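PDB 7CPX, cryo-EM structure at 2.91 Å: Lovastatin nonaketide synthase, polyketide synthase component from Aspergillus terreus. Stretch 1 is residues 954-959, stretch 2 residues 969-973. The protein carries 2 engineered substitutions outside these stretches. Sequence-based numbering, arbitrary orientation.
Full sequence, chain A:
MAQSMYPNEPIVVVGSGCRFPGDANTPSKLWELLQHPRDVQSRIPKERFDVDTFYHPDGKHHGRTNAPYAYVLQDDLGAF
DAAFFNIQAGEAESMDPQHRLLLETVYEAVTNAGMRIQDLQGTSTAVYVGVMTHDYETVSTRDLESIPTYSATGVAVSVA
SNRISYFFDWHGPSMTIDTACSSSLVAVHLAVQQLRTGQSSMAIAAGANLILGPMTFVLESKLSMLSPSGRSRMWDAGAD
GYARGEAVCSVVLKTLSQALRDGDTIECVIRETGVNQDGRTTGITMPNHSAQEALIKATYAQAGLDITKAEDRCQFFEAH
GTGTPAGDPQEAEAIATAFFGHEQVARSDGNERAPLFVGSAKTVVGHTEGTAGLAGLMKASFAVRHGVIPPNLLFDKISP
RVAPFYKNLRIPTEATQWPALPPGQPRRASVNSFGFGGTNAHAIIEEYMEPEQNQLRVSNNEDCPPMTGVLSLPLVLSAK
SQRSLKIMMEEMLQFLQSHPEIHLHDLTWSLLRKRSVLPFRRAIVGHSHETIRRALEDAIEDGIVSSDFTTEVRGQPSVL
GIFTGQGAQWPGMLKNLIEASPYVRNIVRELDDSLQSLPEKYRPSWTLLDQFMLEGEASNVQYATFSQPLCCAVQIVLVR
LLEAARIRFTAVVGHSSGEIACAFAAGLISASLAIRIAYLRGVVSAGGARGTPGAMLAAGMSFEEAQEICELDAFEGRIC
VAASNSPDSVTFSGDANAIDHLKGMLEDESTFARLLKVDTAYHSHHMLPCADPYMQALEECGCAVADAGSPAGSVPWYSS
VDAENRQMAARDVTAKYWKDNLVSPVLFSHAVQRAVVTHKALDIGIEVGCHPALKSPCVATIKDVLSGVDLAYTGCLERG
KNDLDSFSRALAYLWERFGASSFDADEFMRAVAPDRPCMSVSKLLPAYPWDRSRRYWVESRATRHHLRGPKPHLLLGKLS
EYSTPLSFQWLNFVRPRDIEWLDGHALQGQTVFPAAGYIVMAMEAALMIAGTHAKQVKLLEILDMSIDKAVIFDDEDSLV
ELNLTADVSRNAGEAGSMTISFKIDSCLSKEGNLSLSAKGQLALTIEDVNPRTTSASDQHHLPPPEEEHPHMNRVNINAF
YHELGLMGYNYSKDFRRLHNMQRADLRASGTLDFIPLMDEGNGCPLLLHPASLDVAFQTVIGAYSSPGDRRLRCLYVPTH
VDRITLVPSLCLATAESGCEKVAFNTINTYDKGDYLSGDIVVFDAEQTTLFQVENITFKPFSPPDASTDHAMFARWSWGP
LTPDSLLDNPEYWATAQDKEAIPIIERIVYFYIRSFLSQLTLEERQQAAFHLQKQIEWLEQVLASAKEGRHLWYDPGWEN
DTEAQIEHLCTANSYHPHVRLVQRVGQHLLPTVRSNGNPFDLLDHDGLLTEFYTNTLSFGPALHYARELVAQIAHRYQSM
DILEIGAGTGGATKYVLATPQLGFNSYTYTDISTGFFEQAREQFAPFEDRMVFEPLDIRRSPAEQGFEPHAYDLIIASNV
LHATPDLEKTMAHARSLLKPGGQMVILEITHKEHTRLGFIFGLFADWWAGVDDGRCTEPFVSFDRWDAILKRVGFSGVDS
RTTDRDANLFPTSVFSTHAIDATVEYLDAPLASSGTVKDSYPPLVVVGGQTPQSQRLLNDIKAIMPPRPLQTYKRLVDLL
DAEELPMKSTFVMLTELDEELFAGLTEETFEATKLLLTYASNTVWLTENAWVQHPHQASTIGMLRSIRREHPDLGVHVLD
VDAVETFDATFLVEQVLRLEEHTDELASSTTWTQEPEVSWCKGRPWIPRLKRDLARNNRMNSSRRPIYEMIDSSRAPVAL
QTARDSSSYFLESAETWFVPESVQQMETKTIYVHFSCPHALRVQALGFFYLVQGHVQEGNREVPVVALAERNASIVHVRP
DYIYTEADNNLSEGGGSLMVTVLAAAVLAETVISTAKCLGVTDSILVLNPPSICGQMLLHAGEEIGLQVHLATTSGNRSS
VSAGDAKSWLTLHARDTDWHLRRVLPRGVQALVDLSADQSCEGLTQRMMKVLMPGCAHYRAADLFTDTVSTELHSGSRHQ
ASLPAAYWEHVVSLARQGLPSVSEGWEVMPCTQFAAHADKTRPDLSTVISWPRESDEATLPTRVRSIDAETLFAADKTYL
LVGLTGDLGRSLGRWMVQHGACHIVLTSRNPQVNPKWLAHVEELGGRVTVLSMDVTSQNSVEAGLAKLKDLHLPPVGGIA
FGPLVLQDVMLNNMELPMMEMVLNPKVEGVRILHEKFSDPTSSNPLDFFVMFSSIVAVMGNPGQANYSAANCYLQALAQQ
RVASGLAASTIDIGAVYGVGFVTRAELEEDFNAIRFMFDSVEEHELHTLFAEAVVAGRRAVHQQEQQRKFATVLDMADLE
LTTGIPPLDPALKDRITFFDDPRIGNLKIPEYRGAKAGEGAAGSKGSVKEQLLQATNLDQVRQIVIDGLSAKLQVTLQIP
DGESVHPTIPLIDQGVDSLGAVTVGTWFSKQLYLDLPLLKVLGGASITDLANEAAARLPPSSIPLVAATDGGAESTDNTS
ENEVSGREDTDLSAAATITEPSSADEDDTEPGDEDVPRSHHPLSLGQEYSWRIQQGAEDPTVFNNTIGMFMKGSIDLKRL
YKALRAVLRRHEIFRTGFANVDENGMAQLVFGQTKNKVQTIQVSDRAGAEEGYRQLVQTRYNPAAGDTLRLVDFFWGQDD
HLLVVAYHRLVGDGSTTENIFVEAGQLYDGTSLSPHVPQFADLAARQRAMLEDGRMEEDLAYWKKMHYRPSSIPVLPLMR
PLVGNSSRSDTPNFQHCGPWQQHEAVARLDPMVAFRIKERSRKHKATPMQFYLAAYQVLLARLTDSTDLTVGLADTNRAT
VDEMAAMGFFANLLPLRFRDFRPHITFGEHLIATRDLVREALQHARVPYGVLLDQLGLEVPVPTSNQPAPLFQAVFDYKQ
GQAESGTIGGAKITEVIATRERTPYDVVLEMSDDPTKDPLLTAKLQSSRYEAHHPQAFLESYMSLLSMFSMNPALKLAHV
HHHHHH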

# COMPACT_ATOMS: atom_id res chain seq x y z
N LEU A 954 -17.14 2.94 -4.02
CA LEU A 954 -17.86 2.07 -3.12
C LEU A 954 -17.22 0.69 -3.10
O LEU A 954 -16.72 0.20 -4.11
CB LEU A 954 -19.33 1.97 -3.55
CG LEU A 954 -20.24 1.14 -2.64
CD1 LEU A 954 -20.28 1.72 -1.24
CD2 LEU A 954 -21.63 1.06 -3.23
N LEU A 955 -17.23 0.06 -1.92
CA LEU A 955 -16.63 -1.25 -1.71
C LEU A 955 -15.11 -1.17 -1.67
O LEU A 955 -14.44 -2.15 -1.35
CB LEU A 955 -17.06 -2.23 -2.80
CG LEU A 955 -18.53 -2.23 -3.23
CD1 LEU A 955 -18.75 -3.26 -4.32
CD2 LEU A 955 -19.44 -2.49 -2.05
N LEU A 956 -14.56 0.00 -1.98
CA LEU A 956 -13.11 0.16 -2.08
C LEU A 956 -12.64 1.31 -1.20
O LEU A 956 -11.55 1.26 -0.63
CB LEU A 956 -12.70 0.40 -3.53
CG LEU A 956 -13.03 -0.71 -4.52
CD1 LEU A 956 -12.58 -0.32 -5.92
CD2 LEU A 956 -12.37 -2.00 -4.10
N GLY A 957 -13.46 2.35 -1.08
CA GLY A 957 -13.02 3.52 -0.37
C GLY A 957 -12.07 4.34 -1.22
O GLY A 957 -12.15 4.37 -2.46
N LYS A 958 -11.15 5.01 -0.54
CA LYS A 958 -10.19 5.88 -1.20
C LYS A 958 -8.91 5.11 -1.53
O LYS A 958 -8.41 4.35 -0.70
CB LYS A 958 -9.86 7.08 -0.32
CG LYS A 958 -11.08 7.82 0.18
CD LYS A 958 -10.72 9.20 0.68
CE LYS A 958 -11.89 9.82 1.42
NZ LYS A 958 -12.04 9.26 2.79
N LEU A 959 -8.41 5.33 -2.74
CA LEU A 959 -7.12 4.76 -3.11
C LEU A 959 -6.03 5.29 -2.19
O LEU A 959 -6.02 6.48 -1.84
CB LEU A 959 -6.81 5.10 -4.57
CG LEU A 959 -5.48 4.58 -5.12
CD1 LEU A 959 -5.38 3.08 -4.98
CD2 LEU A 959 -5.33 4.98 -6.58
N GLN A 969 -3.82 0.49 -3.58
CA GLN A 969 -4.34 -0.00 -2.31
C GLN A 969 -5.54 0.86 -1.94
O GLN A 969 -5.38 1.96 -1.41
CB GLN A 969 -3.27 0.02 -1.23
CG GLN A 969 -3.69 -0.69 0.04
CD GLN A 969 -2.55 -0.86 1.02
OE1 GLN A 969 -1.53 -0.18 0.93
NE2 GLN A 969 -2.71 -1.78 1.97
N TRP A 970 -6.74 0.35 -2.22
CA TRP A 970 -7.96 1.03 -1.82
C TRP A 970 -8.25 0.75 -0.36
O TRP A 970 -8.35 -0.41 0.05
CB TRP A 970 -9.13 0.58 -2.69
CG TRP A 970 -9.00 0.98 -4.12
CD1 TRP A 970 -9.52 2.09 -4.71
CD2 TRP A 970 -8.29 0.28 -5.14
NE1 TRP A 970 -9.19 2.12 -6.04
CE2 TRP A 970 -8.43 1.02 -6.33
CE3 TRP A 970 -7.56 -0.91 -5.17
CZ2 TRP A 970 -7.86 0.61 -7.53
CZ3 TRP A 970 -6.99 -1.31 -6.35
CH2 TRP A 970 -7.15 -0.55 -7.52
N LEU A 971 -8.41 1.81 0.42
CA LEU A 971 -8.62 1.72 1.86
C LEU A 971 -10.06 2.10 2.17
O LEU A 971 -10.55 3.13 1.69
CB LEU A 971 -7.66 2.64 2.60
CG LEU A 971 -6.20 2.55 2.16
CD1 LEU A 971 -5.38 3.67 2.76
CD2 LEU A 971 -5.62 1.20 2.54
N ASN A 972 -10.72 1.28 2.98
CA ASN A 972 -12.10 1.53 3.36
C ASN A 972 -12.33 0.99 4.76
O ASN A 972 -11.59 0.13 5.24
CB ASN A 972 -13.07 0.88 2.36
CG ASN A 972 -14.52 1.19 2.67
OD1 ASN A 972 -14.83 1.94 3.59
ND2 ASN A 972 -15.42 0.60 1.89
N PHE A 973 -13.36 1.50 5.42
CA PHE A 973 -13.77 1.03 6.74
C PHE A 973 -15.27 0.75 6.64
O PHE A 973 -16.10 1.60 6.96
CB PHE A 973 -13.44 2.04 7.82
CG PHE A 973 -12.00 2.05 8.21
CD1 PHE A 973 -11.03 2.53 7.34
CD2 PHE A 973 -11.60 1.60 9.46
CE1 PHE A 973 -9.70 2.55 7.70
CE2 PHE A 973 -10.27 1.61 9.82
CZ PHE A 973 -9.32 2.09 8.94

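The indole of Trp-970 is held between two leucine methyls, one over each face. Both come from the other stretch. Leu-959 CD1 lies 3.9 Å from the centroid of the five-membered ring of Trp-970, 10° off the ring normal. Over the opposite face, Leu-956 CD1 lies 4.1 Å from the same Trp-970 centroid, 9° off the normal. Each methyl can therefore direct C-H bonds at the pi cloud, and both contacts count as CH-pi interactions. Gly-957 O sits at the ring edge, near its plane, with Trp-970 CD1 4.1 Å away.

The backbone beneath this sandwich is a short antiparallel pairing. Stretch 2 is strand throughout, whereas stretch 1 is strand only at Lys-958 and Leu-959. Lys-958 and Leu-971 form the hydrogen-bonded pair. Leu-971 N donates to Lys-958 O at 2.8 Å, and the angle at hydrogen is 177°, almost linear. The return bond, from Lys-958 N to Leu-971 O, is 3.0 Å long but bent to 129°, so it is weak. Leu-959 and Trp-970 are the next pair, without hydrogen bonds between them. Leu-959 CA and Trp-970 CA are only 4.0 Å apart, and the two side chains share one face of the sheet. The side chains of Lys-958 and Leu-971 point to the other face. Trp-970 CA adds a C-H contact to Lys-958 O at 3.5 Å.

Gly-957 lets the chain come close just before the strand. Its phi/psi of 76/-149 would jam a CB against the preceding carbonyl oxygen, which by itself calls for glycine. An ideal CB on Gly-957 would also clash with the other stretch, lying 2.0 Å from Leu-971 O and 2.7 Å from Asn-972 CB. With no side chain in the way, Gly-957 CA makes a C-H contact with Leu-971 O at 3.2 Å.

Leu-956 also packs close to the strand. Leu-956 CB meets Trp-970 CB at 3.7 Å, an apolar contact at the base of the indole. Leu-956 O lies 3.1 Å from Leu-971 O. Both atoms are acceptors, so this approach is not a hydrogen bond. Near Leu-956, Asn-972 points its CB toward stretch 1, and Asn-972 CB is 3.4 Å from Leu-956 O. Its amide oxygen turns back to its own strand: Phe-973 N donates to Asn-972 OD1 at 2.4 Å, which is very short.

At the other end, the same Leu-959 CD1 that covers the indole also comes within 3.3 Å of Gln-969 N. The two stretches together bury 450 Å².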